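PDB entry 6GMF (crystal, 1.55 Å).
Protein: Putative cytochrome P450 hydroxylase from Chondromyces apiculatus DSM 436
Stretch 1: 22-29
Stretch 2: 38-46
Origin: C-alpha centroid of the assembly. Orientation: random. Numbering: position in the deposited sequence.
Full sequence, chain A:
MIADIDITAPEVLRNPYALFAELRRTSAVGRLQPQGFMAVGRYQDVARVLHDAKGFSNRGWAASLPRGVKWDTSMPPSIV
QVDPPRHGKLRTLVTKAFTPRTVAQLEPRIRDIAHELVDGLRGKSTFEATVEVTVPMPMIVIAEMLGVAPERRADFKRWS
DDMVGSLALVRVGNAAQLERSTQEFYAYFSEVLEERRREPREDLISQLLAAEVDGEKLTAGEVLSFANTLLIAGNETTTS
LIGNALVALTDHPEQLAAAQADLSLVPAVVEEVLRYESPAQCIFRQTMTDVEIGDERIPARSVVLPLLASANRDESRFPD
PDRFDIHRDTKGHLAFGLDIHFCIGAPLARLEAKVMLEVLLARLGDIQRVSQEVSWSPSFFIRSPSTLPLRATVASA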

ATOM      1  N   GLU A  22     -18.614   5.489 -14.386  1.00 26.43           N
ATOM      2  CA  GLU A  22     -19.293   5.036 -15.586  1.00 28.68           C
ATOM      3  C   GLU A  22     -19.514   3.525 -15.492  1.00 27.37           C
ATOM      4  O   GLU A  22     -20.606   3.032 -15.787  1.00 27.03           O
ATOM      5  CB  GLU A  22     -18.525   5.439 -16.837  1.00 31.44           C
ATOM      6  CG  GLU A  22     -19.249   5.073 -18.126  1.00 36.33           C
ATOM      7  CD  GLU A  22     -20.541   5.817 -18.438  1.00 42.21           C
ATOM      8  OE1 GLU A  22     -21.185   6.408 -17.517  1.00 45.36           O
ATOM      9  OE2 GLU A  22     -20.935   5.758 -19.622  1.00 55.98           O
ATOM     10  N   LEU A  23     -18.497   2.800 -15.014  1.00 23.34           N
ATOM     11  CA  LEU A  23     -18.595   1.356 -14.858  1.00 24.24           C
ATOM     12  C   LEU A  23     -19.714   1.012 -13.869  1.00 24.48           C
ATOM     13  O   LEU A  23     -20.564   0.167 -14.156  1.00 23.15           O
ATOM     14  CB  LEU A  23     -17.264   0.784 -14.363  1.00 23.33           C
ATOM     15  CG  LEU A  23     -17.298  -0.694 -13.991  1.00 24.04           C
ATOM     16  CD1 LEU A  23     -17.668  -1.544 -15.202  1.00 24.36           C
ATOM     17  CD2 LEU A  23     -15.969  -1.133 -13.430  1.00 23.78           C
ATOM     18  N   ARG A  24     -19.707   1.641 -12.683  1.00 22.05           N
ATOM     19  CA  ARG A  24     -20.703   1.332 -11.696  1.00 21.32           C
ATOM     20  C   ARG A  24     -22.111   1.553 -12.275  1.00 23.95           C
ATOM     21  O   ARG A  24     -23.012   0.788 -11.942  1.00 25.67           O
ATOM     22  CB  ARG A  24     -20.517   2.102 -10.388  1.00 22.01           C
ATOM     23  CG  ARG A  24     -19.218   1.803  -9.661  1.00 20.71           C
ATOM     24  CD  ARG A  24     -19.263   2.387  -8.256  1.00 19.74           C
ATOM     25  NE  ARG A  24     -19.463   3.827  -8.256  1.00 20.76           N
ATOM     26  CZ  ARG A  24     -18.528   4.737  -8.490  1.00 19.90           C
ATOM     27  NH1 ARG A  24     -17.242   4.420  -8.586  1.00 18.24           N
ATOM     28  NH2 ARG A  24     -18.907   5.997  -8.666  1.00 20.64           N
ATOM     29  N   ARG A  25     -22.280   2.610 -13.077  1.00 24.47           N
ATOM     30  CA  ARG A  25     -23.597   3.002 -13.655  1.00 29.63           C
ATOM     31  C   ARG A  25     -24.048   1.958 -14.679  1.00 29.72           C
ATOM     32  O   ARG A  25     -25.222   1.720 -14.820  1.00 35.30           O
ATOM     33  CB  ARG A  25     -23.534   4.371 -14.350  1.00 32.22           C
ATOM     34  CG  ARG A  25     -24.143   5.521 -13.558  1.00 36.84           C
ATOM     35  CD  ARG A  25     -23.860   6.899 -14.150  1.00 35.14           C
ATOM     36  N   THR A  26     -23.096   1.321 -15.354  1.00 28.12           N
ATOM     37  CA  THR A  26     -23.313   0.504 -16.559  1.00 29.40           C
ATOM     38  C   THR A  26     -23.446  -0.989 -16.254  1.00 28.39           C
ATOM     39  O   THR A  26     -24.354  -1.633 -16.766  1.00 31.70           O
ATOM     40  CB  THR A  26     -22.154   0.671 -17.541  1.00 30.01           C
ATOM     41  OG1 THR A  26     -22.065   2.052 -17.865  1.00 35.60           O
ATOM     42  CG2 THR A  26     -22.321  -0.152 -18.801  1.00 34.06           C
ATOM     43  N   SER A  27     -22.526  -1.541 -15.455  1.00 26.94           N
ATOM     44  CA  SER A  27     -22.446  -2.978 -15.292  1.00 27.09           C
ATOM     45  C   SER A  27     -21.693  -3.344 -14.008  1.00 26.34           C
ATOM     46  O   SER A  27     -20.786  -2.616 -13.580  1.00 27.01           O
ATOM     47  CB  SER A  27     -21.769  -3.591 -16.485  1.00 31.60           C
ATOM     48  OG  SER A  27     -21.656  -4.991 -16.306  1.00 39.53           O
ATOM     49  N   ALA A  28     -22.089  -4.479 -13.426  1.00 25.24           N
ATOM     50  CA  ALA A  28     -21.427  -5.088 -12.280  1.00 23.71           C
ATOM     51  C   ALA A  28     -19.989  -5.457 -12.632  1.00 24.35           C
ATOM     52  O   ALA A  28     -19.122  -5.521 -11.726  1.00 21.64           O
ATOM     53  CB  ALA A  28     -22.183  -6.302 -11.786  1.00 21.51           C
ATOM     54  N   VAL A  29     -19.749  -5.791 -13.902  1.00 24.78           N
ATOM     55  CA  VAL A  29     -18.464  -6.247 -14.376  1.00 26.70           C
ATOM     56  C   VAL A  29     -18.050  -5.484 -15.640  1.00 27.05           C
ATOM     57  O   VAL A  29     -18.853  -5.315 -16.556  1.00 27.44           O
ATOM     58  CB  VAL A  29     -18.533  -7.762 -14.635  1.00 25.54           C
ATOM     59  CG1 VAL A  29     -17.190  -8.284 -15.085  1.00 29.07           C
ATOM     60  CG2 VAL A  29     -19.031  -8.492 -13.396  1.00 25.88           C
ATOM     61  N   MET A  38     -11.162  -8.924 -15.637  1.00 22.12           N
ATOM     62  CA  MET A  38     -12.501  -8.477 -15.342  1.00 23.16           C
ATOM     63  C   MET A  38     -12.443  -7.537 -14.126  1.00 26.18           C
ATOM     64  O   MET A  38     -11.764  -7.817 -13.164  1.00 35.48           O
ATOM     65  CB  MET A  38     -13.446  -9.642 -15.049  1.00 26.59           C
ATOM     66  CG  MET A  38     -13.416 -10.740 -16.102  1.00 30.24           C
ATOM     67  SD  MET A  38     -13.923 -10.112 -17.698  1.00 36.36           S
ATOM     68  CE  MET A  38     -15.693 -10.323 -17.606  1.00 39.26           C
ATOM     69  N   ALA A  39     -13.120  -6.396 -14.197  1.00 24.06           N
ATOM     70  CA  ALA A  39     -13.090  -5.411 -13.111  1.00 21.87           C
ATOM     71  C   ALA A  39     -14.463  -5.317 -12.463  1.00 22.12           C
ATOM     72  O   ALA A  39     -15.463  -5.242 -13.130  1.00 21.65           O
ATOM     73  CB  ALA A  39     -12.685  -4.082 -13.649  1.00 22.60           C
ATOM     74  N   VAL A  40     -14.483  -5.230 -11.128  1.00 18.78           N
ATOM     75  CA  VAL A  40     -15.711  -5.151 -10.373  1.00 18.98           C
ATOM     76  C   VAL A  40     -15.690  -3.833  -9.600  1.00 18.37           C
ATOM     77  O   VAL A  40     -14.779  -3.629  -8.868  1.00 18.38           O
ATOM     78  CB  VAL A  40     -15.824  -6.354  -9.428  1.00 18.01           C
ATOM     79  CG1 VAL A  40     -17.043  -6.285  -8.533  1.00 18.87           C
ATOM     80  CG2 VAL A  40     -15.822  -7.634 -10.244  1.00 20.45           C
ATOM     81  N   GLY A  41     -16.693  -2.979  -9.821  1.00 17.98           N
ATOM     82  CA  GLY A  41     -16.664  -1.593  -9.334  1.00 18.13           C
ATOM     83  C   GLY A  41     -17.609  -1.236  -8.206  1.00 18.18           C
ATOM     84  O   GLY A  41     -17.312  -0.273  -7.500  1.00 19.80           O
ATOM     85  N   ARG A  42     -18.740  -1.932  -8.048  1.00 17.66           N
ATOM     86  CA  ARG A  42     -19.731  -1.543  -7.010  1.00 18.95           C
ATOM     87  C   ARG A  42     -19.285  -2.047  -5.642  1.00 18.22           C
ATOM     88  O   ARG A  42     -18.845  -3.174  -5.515  1.00 18.72           O
ATOM     89  CB  ARG A  42     -21.120  -2.056  -7.379  1.00 19.66           C
ATOM     90  CG  ARG A  42     -21.610  -1.517  -8.711  1.00 21.49           C
ATOM     91  CD  ARG A  42     -22.835  -2.232  -9.265  1.00 22.64           C
ATOM     92  NE  ARG A  42     -23.266  -1.652 -10.523  1.00 21.97           N
ATOM     93  CZ  ARG A  42     -24.090  -2.267 -11.351  1.00 25.70           C
ATOM     94  NH1 ARG A  42     -24.607  -3.427 -10.978  1.00 25.42           N
ATOM     95  NH2 ARG A  42     -24.343  -1.734 -12.538  1.00 25.67           N
ATOM     96  N   TYR A  43     -19.470  -1.213  -4.600  1.00 18.35           N
ATOM     97  CA  TYR A  43     -19.098  -1.532  -3.233  1.00 19.06           C
ATOM     98  C   TYR A  43     -19.593  -2.922  -2.790  1.00 18.52           C
ATOM     99  O   TYR A  43     -18.802  -3.736  -2.294  1.00 16.25           O
ATOM    100  CB  TYR A  43     -19.592  -0.441  -2.268  1.00 19.53           C
ATOM    101  CG  TYR A  43     -19.152  -0.693  -0.848  1.00 18.98           C
ATOM    102  CD1 TYR A  43     -19.834  -1.584  -0.033  1.00 19.61           C
ATOM    103  CD2 TYR A  43     -18.007  -0.100  -0.341  1.00 19.22           C
ATOM    104  CE1 TYR A  43     -19.406  -1.858   1.254  1.00 20.28           C
ATOM    105  CE2 TYR A  43     -17.576  -0.350   0.954  1.00 21.05           C
ATOM    106  CZ  TYR A  43     -18.269  -1.247   1.756  1.00 21.15           C
ATOM    107  OH  TYR A  43     -17.822  -1.501   3.009  1.00 22.41           O
ATOM    108  N   GLN A  44     -20.892  -3.216  -2.960  1.00 19.12           N
ATOM    109  CA  GLN A  44     -21.421  -4.493  -2.436  1.00 20.18           C
ATOM    110  C   GLN A  44     -20.785  -5.683  -3.168  1.00 17.25           C
ATOM    111  O   GLN A  44     -20.565  -6.763  -2.584  1.00 19.32           O
ATOM    112  CB  GLN A  44     -22.939  -4.513  -2.607  1.00 23.08           C
ATOM    113  CG  GLN A  44     -23.668  -3.533  -1.693  1.00 28.80           C
ATOM    114  CD  GLN A  44     -23.443  -3.822  -0.225  1.00 30.78           C
ATOM    115  OE1 GLN A  44     -23.529  -4.964   0.222  1.00 33.70           O
ATOM    116  NE2 GLN A  44     -23.137  -2.787   0.553  1.00 32.31           N
ATOM    117  N   ASP A  45     -20.490  -5.464  -4.436  1.00 17.58           N
ATOM    118  CA  ASP A  45     -19.938  -6.531  -5.257  1.00 17.14           C
ATOM    119  C   ASP A  45     -18.467  -6.747  -4.906  1.00 16.30           C
ATOM    120  O   ASP A  45     -18.020  -7.870  -4.831  1.00 19.49           O
ATOM    121  CB  ASP A  45     -20.106  -6.217  -6.725  1.00 18.24           C
ATOM    122  CG  ASP A  45     -21.545  -6.179  -7.192  1.00 20.13           C
ATOM    123  OD1 ASP A  45     -22.392  -6.825  -6.505  1.00 22.25           O
ATOM    124  OD2 ASP A  45     -21.801  -5.497  -8.223  1.00 23.35           O
ATOM    125  N   VAL A  46     -17.696  -5.653  -4.774  1.00 16.13           N
ATOM    126  CA  VAL A  46     -16.300  -5.773  -4.347  1.00 17.77           C
ATOM    127  C   VAL A  46     -16.236  -6.519  -3.008  1.00 18.26           C
ATOM    128  O   VAL A  46     -15.455  -7.431  -2.834  1.00 17.67           O
ATOM    129  CB  VAL A  46     -15.609  -4.403  -4.311  1.00 18.41           C
ATOM    130  CG1 VAL A  46     -14.235  -4.548  -3.699  1.00 18.63           C
ATOM    131  CG2 VAL A  46     -15.515  -3.776  -5.711  1.00 17.81           C
TER
HETATM  132  O   HOH W   1     -19.165  -2.149 -11.394  1.00 22.23           O
HETATM  133  O   HOH W   2     -19.767  -4.256  -9.483  1.00 19.27           O

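The end of a helix and the turn after it pack against a short strand and the loop that leads into a second helix, in a contact fastened by one arginine side chain on a helix-end carbonyl, two bridging waters and a modest set of apolar touches.

Stretch 1 is helical through Thr26; Ser27 leaves helical geometry, and the chain then runs on to Val29. Stretch 2 begins as a strand at Met38 to Val40, turns through Gly41 and Arg42, and enters a helix at Tyr43. The two backbones come near each other at Val29 and Val40, whose CA atoms lie 5.0 Å apart in a loose antiparallel pairing, and again at Arg24 and Gly41, with CA atoms 5.5 Å apart. Beside the first of these, Val29 CA approaches Ala39 O at 3.4 Å, a CA-H...O contact. Together the stretches bury 518 Å².

Arg42 supplies the direct hydrogen bonds between the stretches. The last carbonyls of a helix lack the amide partners that a further turn would provide, so they are natural acceptors for a long cationic side chain. Here Arg42 NE and Arg42 NH2 both donate to Arg24 O, at 2.8 and 2.9 Å, and this forked arrangement places the acceptor at the edge of the guanidinium, near its plane, where the N-H bonds point. One face of the same group is covered by the backbone of the turn: Ser27 C is 3.4 Å from Arg42 NH2, and Ala28 N is 3.6 Å from Arg42 CZ. The nearly extended outer part of the side chain, with chi2 and chi3 both t, lets it reach across from its loop.

Gly41 suits a close part of the contact because it has no side chain: a CB there would point toward stretch 1 and sit tightly against Leu23 CD2 and Arg24 CG. The space is used instead by the helix, with Leu23 CD2 4.1 Å from Gly41 N and Arg24 CD 3.4 Å from Gly41 O.

Water completes the polar contacts where the backbones do not bond directly. Water 2 lies 2.7 Å from Ala28 O and 2.7 Å from Asp45 OD2 and accepts from Arg42 N at 2.9 Å, so it links the turn to the start of the second helix. The carboxylate suits this place as a strong acceptor, and Ala28 CB lies 3.7 Å from Asp45 OD2. Water 1 lies 2.8 Å from Ser27 O and accepts a weak bond from Gly41 N at 3.0 Å.

The apolar contacts are few. Val29 CG1 meets Met38 CE at 3.6 Å, the flexible thioether folding its methyl against the branched side chain, and Leu23 CD2 lies 4.4 Å from Ala39 CB. Within stretch 1, Ser27 OG donates to Val29 O at 2.8 Å and Thr26 OG1 to Glu22 O at 2.7 Å, so both hydroxyls bond to their own backbone.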